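Local coordinates for catalase (Bacillus pumilus, PDB 4QOL), which breaks hydrogen peroxide down to water and oxygen at a haem iron, and also shows peroxidase-like reactivity toward phenolic substrates, at residues A[64-69]-A[86-92]; A[161-165]-A[447-452]; A[278-282]-A[328-332]. All blocks are in the same frame, centred on the assembly; numbering follows the deposited sequence.

Contact 1: residues A[64-69]-A[86-92]; sequences YGVFEV and GKQTDVF
Residues 64-69 and 88-92 are neighbouring antiparallel β-strands, their short axes 4.4 Å apart with N-to-C directions at 146°. Gly65-Val91 and Phe67-Thr89 are hydrogen-bonded pairs: Gly65 N gives to Val91 O (3.0 Å), Val91 N to Gly65 O (2.9 Å), Phe67 N to Thr89 O (2.8 Å) and Thr89 N to Phe67 O (2.9 Å). Backbone bonding extends ahead of residue 88, into the loop residues Lys87 and Gly86, with Val69 N to Lys87 O (3.0 Å) and Gly86 N to Val69 O (2.8 Å). Tyr64-Phe92, Val66-Asp90 and Glu68-Gln88 are non-hydrogen-bonded pairs; the backbones of Tyr64, Val66 and Glu68 bond instead to strand 293-302, and that of Asp90 to Tyr119.

Tyr64, Val66, Glu68, Gln88, Asp90 and Phe92 share one sheet face. There the Phe92 edge meets the Tyr64 face (centroids 4.7 Å apart, planes at 56°), with Tyr64 chi1 m and Phe92 chi1 t. Gln88 NE2 to Glu68 OE1 is a weak hydrogen bond (3.4 Å), whereas Tyr64 OH reaches Glu310 and Asp90 OD2 reaches Tyr361. Lys87 NZ bonds to Ala80 O and Ser83 and forms a salt bridge with Glu121. On the opposite face Phe67 CB lies 4.2 Å from Val91 CG1, and both side chains touch Met298. The alternation is that of a regular antiparallel ladder; these strands, bonded also to 293-302 and 113-120, are neighbours in the β-barrel of the catalase fold.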
loop_
_atom_site.group_PDB
_atom_site.type_symbol
_atom_site.label_atom_id
_atom_site.label_comp_id
_atom_site.label_asym_id
_atom_site.label_seq_id
_atom_site.Cartn_x
_atom_site.Cartn_y
_atom_site.Cartn_z
ATOM N N TYR A 64 -24.945 -13.740 7.728
ATOM C CA TYR A 64 -24.716 -15.201 7.470
ATOM C C TYR A 64 -26.004 -15.987 7.501
ATOM O O TYR A 64 -27.006 -15.567 8.064
ATOM C CB TYR A 64 -23.811 -15.741 8.576
ATOM C CG TYR A 64 -22.446 -15.154 8.593
ATOM C CD1 TYR A 64 -22.191 -14.030 9.345
ATOM C CD2 TYR A 64 -21.385 -15.780 7.965
ATOM C CE1 TYR A 64 -20.897 -13.486 9.410
ATOM C CE2 TYR A 64 -20.089 -15.277 8.036
ATOM C CZ TYR A 64 -19.877 -14.087 8.747
ATOM O OH TYR A 64 -18.568 -13.591 8.832
ATOM N N GLY A 65 -25.956 -17.165 6.880
ATOM C CA GLY A 65 -27.078 -18.023 6.908
ATOM C C GLY A 65 -26.772 -19.405 6.401
ATOM O O GLY A 65 -25.640 -19.867 6.442
ATOM N N VAL A 66 -27.818 -20.081 5.986
ATOM C CA VAL A 66 -27.740 -21.469 5.504
ATOM C C VAL A 66 -28.551 -21.633 4.227
ATOM O O VAL A 66 -29.620 -21.069 4.086
ATOM C CB VAL A 66 -28.234 -22.485 6.581
ATOM C CG1 VAL A 66 -28.203 -23.896 6.055
ATOM C CG2 VAL A 66 -27.356 -22.393 7.819
ATOM N N PHE A 67 -27.989 -22.357 3.277
ATOM C CA PHE A 67 -28.704 -22.829 2.129
ATOM C C PHE A 67 -29.000 -24.334 2.206
ATOM O O PHE A 67 -28.132 -25.098 2.500
ATOM C CB PHE A 67 -27.894 -22.572 0.843
ATOM C CG PHE A 67 -28.601 -23.081 -0.386
ATOM C CD1 PHE A 67 -29.592 -22.319 -0.979
ATOM C CD2 PHE A 67 -28.244 -24.283 -0.969
ATOM C CE1 PHE A 67 -30.261 -22.751 -2.092
ATOM C CE2 PHE A 67 -28.914 -24.722 -2.102
ATOM C CZ PHE A 67 -29.937 -23.973 -2.639
ATOM N N GLU A 68 -30.257 -24.696 2.004
ATOM C CA GLU A 68 -30.687 -26.103 2.018
ATOM C C GLU A 68 -31.277 -26.521 0.690
ATOM O O GLU A 68 -32.223 -25.915 0.213
ATOM C CB GLU A 68 -31.736 -26.335 3.127
ATOM C CG GLU A 68 -32.118 -27.810 3.258
ATOM C CD GLU A 68 -32.909 -28.098 4.505
ATOM O OE1 GLU A 68 -32.952 -27.246 5.410
ATOM O OE2 GLU A 68 -33.498 -29.178 4.575
ATOM N N VAL A 69 -30.789 -27.635 0.171
ATOM C CA VAL A 69 -31.275 -28.202 -1.053
ATOM C C VAL A 69 -32.628 -28.856 -0.801
ATOM O O VAL A 69 -32.778 -29.676 0.141
ATOM C CB VAL A 69 -30.316 -29.266 -1.614
ATOM C CG1 VAL A 69 -30.878 -29.968 -2.860
ATOM C CG2 VAL A 69 -28.967 -28.606 -1.942
ATOM N N GLY A 86 -31.842 -32.054 1.164
ATOM C CA GLY A 86 -31.548 -31.847 2.580
ATOM C C GLY A 86 -30.154 -31.323 2.861
ATOM O O GLY A 86 -29.891 -30.883 3.987
ATOM N N LYS A 87 -29.269 -31.344 1.884
ATOM C CA LYS A 87 -27.912 -30.917 2.122
ATOM C C LYS A 87 -27.847 -29.409 2.445
ATOM O O LYS A 87 -28.395 -28.610 1.706
ATOM C CB LYS A 87 -27.032 -31.210 0.906
ATOM C CG LYS A 87 -25.563 -30.940 1.205
ATOM C CD LYS A 87 -24.710 -31.448 0.055
ATOM C CE LYS A 87 -23.390 -31.994 0.519
ATOM N NZ LYS A 87 -22.871 -32.883 -0.574
ATOM N N GLN A 88 -27.192 -29.075 3.546
ATOM C CA GLN A 88 -27.075 -27.709 4.023
ATOM C C GLN A 88 -25.631 -27.212 3.837
ATOM O O GLN A 88 -24.677 -27.884 4.193
ATOM C CB GLN A 88 -27.478 -27.610 5.489
ATOM C CG GLN A 88 -28.912 -28.001 5.718
ATOM C CD GLN A 88 -29.327 -28.002 7.185
ATOM O OE1 GLN A 88 -28.579 -27.576 8.054
ATOM N NE2 GLN A 88 -30.556 -28.420 7.460
ATOM N N THR A 89 -25.526 -25.988 3.346
ATOM C CA THR A 89 -24.247 -25.309 3.164
ATOM C C THR A 89 -24.370 -23.942 3.825
ATOM O O THR A 89 -25.340 -23.206 3.582
ATOM C CB THR A 89 -23.977 -25.129 1.694
ATOM O OG1 THR A 89 -23.939 -26.428 1.097
ATOM C CG2 THR A 89 -22.650 -24.404 1.416
ATOM N N ASP A 90 -23.350 -23.577 4.615
ATOM C CA ASP A 90 -23.286 -22.258 5.170
ATOM C C ASP A 90 -23.096 -21.183 4.062
ATOM O O ASP A 90 -22.364 -21.426 3.103
ATOM C CB ASP A 90 -22.129 -22.154 6.214
ATOM C CG ASP A 90 -22.442 -22.838 7.514
ATOM O OD1 ASP A 90 -23.603 -23.260 7.737
ATOM O OD2 ASP A 90 -21.526 -22.938 8.352
ATOM N N VAL A 91 -23.648 -19.958 4.295
ATOM C CA VAL A 91 -23.448 -18.840 3.373
ATOM C C VAL A 91 -23.100 -17.571 4.147
ATOM O O VAL A 91 -23.409 -17.435 5.319
ATOM C CB VAL A 91 -24.660 -18.515 2.448
ATOM C CG1 VAL A 91 -24.978 -19.684 1.516
ATOM C CG2 VAL A 91 -25.930 -18.155 3.221
ATOM N N PHE A 92 -22.397 -16.699 3.455
ATOM C CA PHE A 92 -22.343 -15.283 3.750
ATOM C C PHE A 92 -22.864 -14.497 2.587
ATOM O O PHE A 92 -22.473 -14.772 1.451
ATOM C CB PHE A 92 -20.895 -14.824 4.101
ATOM C CG PHE A 92 -20.814 -13.363 4.450
ATOM C CD1 PHE A 92 -21.297 -12.913 5.657
ATOM C CD2 PHE A 92 -20.284 -12.469 3.552
ATOM C CE1 PHE A 92 -21.292 -11.525 5.959
ATOM C CE2 PHE A 92 -20.261 -11.104 3.858
ATOM C CZ PHE A 92 -20.716 -10.649 5.052
#

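Contact 2: residues A[161-165]-A[447-452]; sequences PDRYW and DLKGVN
Pro161 opens the first turn of helix 161-169, with Trp165 N bonded to Pro161 O at 2.9 Å. Pro161 CA is 6.5 Å from Asp447 CA, near the end of helix 434-448, and Pro161 CB lies 3.4 Å from Asp447 O and 4.1 Å from Val451 CG1. Asp162 comes closer through its backbone, its CA 4.6 Å from that of Val451. With chi1 t, its OD1 accepts from Asn452 N (2.9 Å, 165° at the hydrogen), satisfying the amide of the N-cap residue of helix 453-466; the same OD1 forms a salt bridge with Arg388 of a second subunit. The partner segment bends through a type I β-turn, Leu448-Val451, closed by Val451 N to Leu448 O at 3.1 Å. This turn links helices 434-448 and 453-466 of the C-terminal helical region of the catalase fold, so the contact packs that region against helix 161-169. Arg163 points away, and its NH1 bonds to His381 O of the second subunit. Tyr164, chi1 p, swings its hydroxyl to Asp447: OH donates to OD2 at 2.5 Å. Trp165, chi1 m, donates from NE1 to that same Asp447 OD2 at 2.8 Å, both donors converging on one carboxylate oxygen. Leu448 CD2 covers the indole in a CH-pi contact, 3.6 Å from the five-membered-ring centroid and 13° off its normal, while Val451 CG1 lies 4.1 Å from Trp165 CD1.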
loop_
_atom_site.group_PDB
_atom_site.type_symbol
_atom_site.label_atom_id
_atom_site.label_comp_id
_atom_site.label_asym_id
_atom_site.label_seq_id
_atom_site.Cartn_x
_atom_site.Cartn_y
_atom_site.Cartn_z
ATOM N N PRO A 161 -27.555 13.194 -14.535
ATOM C CA PRO A 161 -28.236 12.443 -15.609
ATOM C C PRO A 161 -27.831 12.800 -17.017
ATOM O O PRO A 161 -27.899 11.953 -17.902
ATOM C CB PRO A 161 -29.729 12.760 -15.384
ATOM C CG PRO A 161 -29.795 13.278 -13.941
ATOM C CD PRO A 161 -28.508 13.934 -13.668
ATOM N N ASP A 162 -27.451 14.027 -17.294
ATOM C CA ASP A 162 -27.001 14.336 -18.631
ATOM C C ASP A 162 -25.768 13.505 -19.036
ATOM O O ASP A 162 -25.611 13.143 -20.240
ATOM C CB ASP A 162 -26.656 15.825 -18.691
ATOM C CG ASP A 162 -26.348 16.290 -20.067
ATOM O OD1 ASP A 162 -27.135 16.067 -21.014
ATOM O OD2 ASP A 162 -25.222 16.785 -20.259
ATOM N N ARG A 163 -24.935 13.113 -18.059
ATOM C CA ARG A 163 -23.746 12.321 -18.354
ATOM C C ARG A 163 -24.102 10.853 -18.614
ATOM O O ARG A 163 -23.675 10.242 -19.623
ATOM C CB ARG A 163 -22.751 12.443 -17.194
ATOM C CG ARG A 163 -22.227 13.873 -17.038
ATOM C CD ARG A 163 -21.366 14.040 -15.821
ATOM N NE ARG A 163 -19.999 13.546 -16.087
ATOM C CZ ARG A 163 -19.567 12.298 -15.808
ATOM N NH1 ARG A 163 -18.379 11.961 -16.226
ATOM N NH2 ARG A 163 -20.304 11.451 -15.095
ATOM N N TYR A 164 -24.893 10.223 -17.729
ATOM C CA TYR A 164 -25.162 8.796 -17.942
ATOM C C TYR A 164 -26.165 8.584 -19.036
ATOM O O TYR A 164 -26.087 7.558 -19.770
ATOM C CB TYR A 164 -25.580 8.062 -16.666
ATOM C CG TYR A 164 -26.753 8.497 -15.853
ATOM C CD1 TYR A 164 -28.022 8.154 -16.206
ATOM C CD2 TYR A 164 -26.589 9.212 -14.661
ATOM C CE1 TYR A 164 -29.117 8.499 -15.427
ATOM C CE2 TYR A 164 -27.641 9.496 -13.846
ATOM C CZ TYR A 164 -28.916 9.169 -14.239
ATOM O OH TYR A 164 -30.013 9.485 -13.414
ATOM N N TRP A 165 -27.090 9.547 -19.226
ATOM C CA TRP A 165 -27.933 9.412 -20.406
ATOM C C TRP A 165 -27.180 9.574 -21.732
ATOM O O TRP A 165 -27.534 8.887 -22.696
ATOM C CB TRP A 165 -29.152 10.363 -20.340
ATOM C CG TRP A 165 -30.224 9.852 -19.417
ATOM C CD1 TRP A 165 -30.542 10.325 -18.175
ATOM C CD2 TRP A 165 -31.098 8.769 -19.657
ATOM N NE1 TRP A 165 -31.577 9.599 -17.636
ATOM C CE2 TRP A 165 -31.920 8.632 -18.542
ATOM C CE3 TRP A 165 -31.317 7.902 -20.766
ATOM C CZ2 TRP A 165 -32.884 7.617 -18.439
ATOM C CZ3 TRP A 165 -32.308 6.959 -20.689
ATOM C CH2 TRP A 165 -33.060 6.783 -19.519
ATOM N N ASP A 447 -36.078 12.101 -14.659
ATOM C CA ASP A 447 -34.665 11.942 -14.923
ATOM C C ASP A 447 -34.140 12.615 -16.169
ATOM O O ASP A 447 -32.978 13.052 -16.217
ATOM C CB ASP A 447 -34.332 10.429 -14.988
ATOM C CG ASP A 447 -33.058 10.072 -14.196
ATOM O OD1 ASP A 447 -33.037 10.350 -12.984
ATOM O OD2 ASP A 447 -32.076 9.661 -14.834
ATOM N N LEU A 448 -34.993 12.667 -17.204
ATOM C CA LEU A 448 -34.597 13.139 -18.529
ATOM C C LEU A 448 -34.837 14.641 -18.735
ATOM O O LEU A 448 -34.305 15.229 -19.669
ATOM C CB LEU A 448 -35.359 12.362 -19.598
ATOM C CG LEU A 448 -34.709 10.998 -19.908
ATOM C CD1 LEU A 448 -35.661 10.092 -20.602
ATOM C CD2 LEU A 448 -33.471 11.141 -20.789
ATOM N N LYS A 449 -35.735 15.193 -17.966
ATOM C CA LYS A 449 -36.270 16.554 -18.287
ATOM C C LYS A 449 -35.209 17.613 -18.364
ATOM O O LYS A 449 -35.344 18.561 -19.129
ATOM C CB LYS A 449 -37.329 16.931 -17.295
ATOM C CG LYS A 449 -36.787 17.084 -15.908
ATOM C CD LYS A 449 -37.881 17.540 -14.949
ATOM C CE LYS A 449 -37.293 18.094 -13.661
ATOM N NZ LYS A 449 -38.180 17.735 -12.518
ATOM N N GLY A 450 -34.103 17.463 -17.655
ATOM C CA GLY A 450 -32.981 18.440 -17.751
ATOM C C GLY A 450 -31.790 18.122 -18.638
ATOM O O GLY A 450 -30.810 18.898 -18.700
ATOM N N VAL A 451 -31.829 17.004 -19.339
ATOM C CA VAL A 451 -30.678 16.600 -20.133
ATOM C C VAL A 451 -30.692 17.275 -21.502
ATOM O O VAL A 451 -31.734 17.748 -21.976
ATOM C CB VAL A 451 -30.569 15.059 -20.299
ATOM C CG1 VAL A 451 -30.860 14.352 -18.986
ATOM C CG2 VAL A 451 -31.379 14.524 -21.428
ATOM N N ASN A 452 -29.524 17.334 -22.108
ATOM C CA ASN A 452 -29.299 17.844 -23.458
ATOM C C ASN A 452 -30.400 17.394 -24.433
ATOM O O ASN A 452 -30.762 16.221 -24.452
ATOM C CB ASN A 452 -27.911 17.328 -23.929
ATOM C CG ASN A 452 -27.611 17.576 -25.419
ATOM O OD1 ASN A 452 -26.953 18.578 -25.802
ATOM N ND2 ASN A 452 -28.004 16.662 -26.233
#

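Contact 3: residues A[278-282]-A[328-332]; sequences PCDPT and SEDKL. With HEM (protoporphyrin IX containing Fe), chain E.
Ser328 leads the second segment toward helix 331-348 with an ST turn: its OG (chi1 p) accepts from Asp330 N at 3.3 Å and also bonds to Thr201 O. Facing it is the loop 278-282, without helix or strand. Cys279 there takes chi1 m, placing SG 3.8 Å from Ser328 OG and 3.7 Å from Glu329 OE2. The stronger polar partner of Glu329 is Arg203, in a salt bridge through OE1. At Asp330 the backbones approach most closely, its CA 5.0 Å from that of Cys279. Cys279 O lies 3.3 Å from Asp330 CB and makes a CA-H...O contact with Asp330 CA at 3.5 Å.

Asp330 is the N-cap of the helix. With chi1 t, its OD1 accepts a weak hydrogen bond from Leu332 N (2.9 Å, 128° at the hydrogen) and a hydrogen bond from Leu333 N, while OD2 bonds to His200 and lies 3.3 Å from Pro281 CB. Lys331 joins through water 1, which donates to Cys279 O (2.9 Å) and accepts weakly from Lys331 N (3.3 Å); Lys331 NZ extends to His28 O of a third subunit. Leu332, chi1 t, packs CD2 on Pro281 CG at 3.7 Å and sets CD1 3.6 Å from haem CBB. Across the gap, an Asx turn shapes residues 280-282: Thr282 N gives to Asp280 OD1 at 3.1 Å, and Asp280 OD2 pairs with Arg138 and Lys283. The arrangement is that of a side-chain-capped helix start, whose first turn brings Leu332 into the haem pocket of the catalase.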
loop_
_atom_site.group_PDB
_atom_site.type_symbol
_atom_site.label_atom_id
_atom_site.label_comp_id
_atom_site.label_asym_id
_atom_site.label_seq_id
_atom_site.Cartn_x
_atom_site.Cartn_y
_atom_site.Cartn_z
ATOM N N PRO A 278 -28.343 -16.326 -26.147
ATOM C CA PRO A 278 -28.730 -16.662 -24.788
ATOM C C PRO A 278 -27.664 -16.236 -23.744
ATOM O O PRO A 278 -27.994 -16.204 -22.556
ATOM C CB PRO A 278 -28.942 -18.172 -24.833
ATOM C CG PRO A 278 -28.187 -18.598 -26.005
ATOM C CD PRO A 278 -28.365 -17.498 -27.000
ATOM N N CYS A 279 -26.449 -15.936 -24.201
ATOM C CA CYS A 279 -25.351 -15.475 -23.343
ATOM C C CYS A 279 -25.120 -13.957 -23.472
ATOM O O CYS A 279 -24.073 -13.428 -23.046
ATOM C CB CYS A 279 -24.064 -16.218 -23.629
ATOM S SG CYS A 279 -24.161 -17.991 -23.195
ATOM N N ASP A 280 -26.115 -13.243 -23.997
ATOM C CA ASP A 280 -26.177 -11.801 -23.924
ATOM C C ASP A 280 -26.866 -11.349 -22.613
ATOM O O ASP A 280 -28.047 -11.580 -22.446
ATOM C CB ASP A 280 -27.028 -11.284 -25.137
ATOM C CG ASP A 280 -27.160 -9.758 -25.204
ATOM O OD1 ASP A 280 -26.683 -9.047 -24.292
ATOM O OD2 ASP A 280 -27.824 -9.250 -26.166
ATOM N N PRO A 281 -26.118 -10.710 -21.674
ATOM C CA PRO A 281 -26.698 -10.396 -20.358
ATOM C C PRO A 281 -27.654 -9.176 -20.368
ATOM O O PRO A 281 -28.172 -8.855 -19.330
ATOM C CB PRO A 281 -25.467 -10.124 -19.512
ATOM C CG PRO A 281 -24.523 -9.479 -20.474
ATOM C CD PRO A 281 -24.757 -10.198 -21.813
ATOM N N THR A 282 -27.933 -8.610 -21.530
ATOM C CA THR A 282 -29.028 -7.693 -21.711
ATOM C C THR A 282 -30.350 -8.422 -22.021
ATOM O O THR A 282 -31.374 -7.780 -22.191
ATOM C CB THR A 282 -28.812 -6.648 -22.816
ATOM O OG1 THR A 282 -28.826 -7.299 -24.098
ATOM C CG2 THR A 282 -27.559 -5.871 -22.577
ATOM N N SER A 328 -20.019 -19.118 -18.635
ATOM C CA SER A 328 -20.316 -19.134 -20.033
ATOM C C SER A 328 -19.400 -18.142 -20.759
ATOM O O SER A 328 -18.691 -17.306 -20.129
ATOM C CB SER A 328 -21.760 -18.769 -20.297
ATOM O OG SER A 328 -22.011 -17.354 -20.142
ATOM N N GLU A 329 -19.589 -18.122 -22.070
ATOM C CA GLU A 329 -18.917 -17.195 -22.991
ATOM C C GLU A 329 -19.332 -15.710 -22.925
ATOM O O GLU A 329 -18.714 -14.870 -23.571
ATOM C CB GLU A 329 -19.085 -17.802 -24.393
ATOM C CG GLU A 329 -20.535 -18.229 -24.650
ATOM C CD GLU A 329 -21.000 -19.733 -24.292
ATOM O OE1 GLU A 329 -20.650 -20.462 -23.325
ATOM O OE2 GLU A 329 -21.905 -20.242 -25.016
ATOM N N ASP A 330 -20.313 -15.388 -22.099
ATOM C CA ASP A 330 -20.829 -14.028 -21.928
ATOM C C ASP A 330 -19.627 -13.045 -21.720
ATOM O O ASP A 330 -18.880 -13.253 -20.786
ATOM C CB ASP A 330 -21.795 -14.112 -20.739
ATOM C CG ASP A 330 -22.357 -12.740 -20.259
ATOM O OD1 ASP A 330 -21.615 -11.760 -20.282
ATOM O OD2 ASP A 330 -23.466 -12.740 -19.678
ATOM N N LYS A 331 -19.498 -11.987 -22.565
ATOM C CA LYS A 331 -18.284 -11.250 -22.617
ATOM C C LYS A 331 -18.223 -10.248 -21.414
ATOM O O LYS A 331 -17.165 -9.747 -21.116
ATOM C CB LYS A 331 -18.135 -10.431 -23.906
ATOM C CG LYS A 331 -18.058 -11.261 -25.181
ATOM C CD LYS A 331 -17.885 -10.356 -26.406
ATOM C CE LYS A 331 -18.159 -11.134 -27.676
ATOM N NZ LYS A 331 -18.009 -10.233 -28.830
ATOM N N LEU A 332 -19.385 -9.989 -20.825
ATOM C CA LEU A 332 -19.476 -9.152 -19.609
ATOM C C LEU A 332 -18.958 -10.008 -18.425
ATOM O O LEU A 332 -18.005 -9.581 -17.732
ATOM C CB LEU A 332 -20.931 -8.716 -19.436
ATOM C CG LEU A 332 -21.100 -7.643 -18.339
ATOM C CD1 LEU A 332 -20.554 -6.298 -18.809
ATOM C CD2 LEU A 332 -22.552 -7.600 -17.992
HETATM C CHA HEM E . -18.733 -5.337 -6.858
HETATM C CHB HEM E . -16.596 -5.036 -11.203
HETATM C CHC HEM E . -20.906 -6.354 -13.320
HETATM C CHD HEM E . -22.650 -7.295 -8.898
HETATM C C1A HEM E . -17.802 -5.108 -7.860
HETATM C C2A HEM E . -16.466 -4.632 -7.662
HETATM C C3A HEM E . -15.869 -4.552 -8.882
HETATM C C4A HEM E . -16.821 -4.978 -9.827
HETATM C CMA HEM E . -14.468 -4.203 -9.292
HETATM C CAA HEM E . -15.864 -4.340 -6.325
HETATM C CBA HEM E . -15.656 -5.712 -5.649
HETATM C CGA HEM E . -14.892 -5.601 -4.383
HETATM O O1A HEM E . -14.878 -6.589 -3.621
HETATM O O2A HEM E . -14.192 -4.594 -4.129
HETATM C C1B HEM E . -17.635 -5.357 -12.120
HETATM C C2B HEM E . -17.421 -5.354 -13.535
HETATM C C3B HEM E . -18.603 -5.696 -14.140
HETATM C C4B HEM E . -19.570 -5.977 -13.069
HETATM C CMB HEM E . -16.108 -5.030 -14.201
HETATM C CAB HEM E . -18.907 -5.869 -15.562
HETATM C CBB HEM E . -17.902 -5.972 -16.435
HETATM C C1C HEM E . -21.757 -6.734 -12.283
HETATM C C2C HEM E . -22.901 -7.476 -12.469
HETATM C C3C HEM E . -23.403 -7.717 -11.228
HETATM C C4C HEM E . -22.520 -7.190 -10.257
HETATM C CMC HEM E . -23.486 -7.819 -13.823
HETATM C CAC HEM E . -24.524 -8.544 -10.932
HETATM C CBC HEM E . -24.820 -9.500 -11.797
HETATM C C1D HEM E . -21.676 -6.812 -8.011
HETATM C C2D HEM E . -21.880 -6.858 -6.563
HETATM C C3D HEM E . -20.821 -6.293 -5.974
HETATM C C4D HEM E . -19.952 -5.911 -7.082
HETATM C CMD HEM E . -23.113 -7.433 -5.931
HETATM C CAD HEM E . -20.558 -6.121 -4.499
HETATM C CBD HEM E . -20.016 -7.478 -3.997
HETATM C CGD HEM E . -19.805 -7.268 -2.526
HETATM O O1D HEM E . -20.785 -7.390 -1.801
HETATM O O2D HEM E . -18.674 -6.982 -2.051
HETATM N NA HEM E . -18.012 -5.354 -9.220
HETATM N NB HEM E . -18.912 -5.732 -11.923
HETATM N NC HEM E . -21.485 -6.624 -10.937
HETATM N ND HEM E . -20.510 -6.241 -8.294
HETATM FE FE HEM E . -19.749 -5.998 -10.039
HETATM O O HOH W 1 -21.985 -12.238 -24.720
#

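From the N terminus, contact 1 closes first, pairing strands 60-69 and 88-96 of the barrel across 16 intervening residues with no helix or strand. Contact 2 opens later at helix 161-169 and closes only at 447-452, the turn between helices 434-448 and 453-466. Contact 3 falls wholly between the two segments of contact 2, joining the loop before strand 293-302 to the start of helix 331-348. None of the loops cross. Contacts 1 and 2 lie on opposite sides of the chain's centre, their centres 43 Å apart; contact 3 is 28 Å from each, centre to centre. Barrel, C-terminal helices and haem-lining helix are thus fastened at separate places.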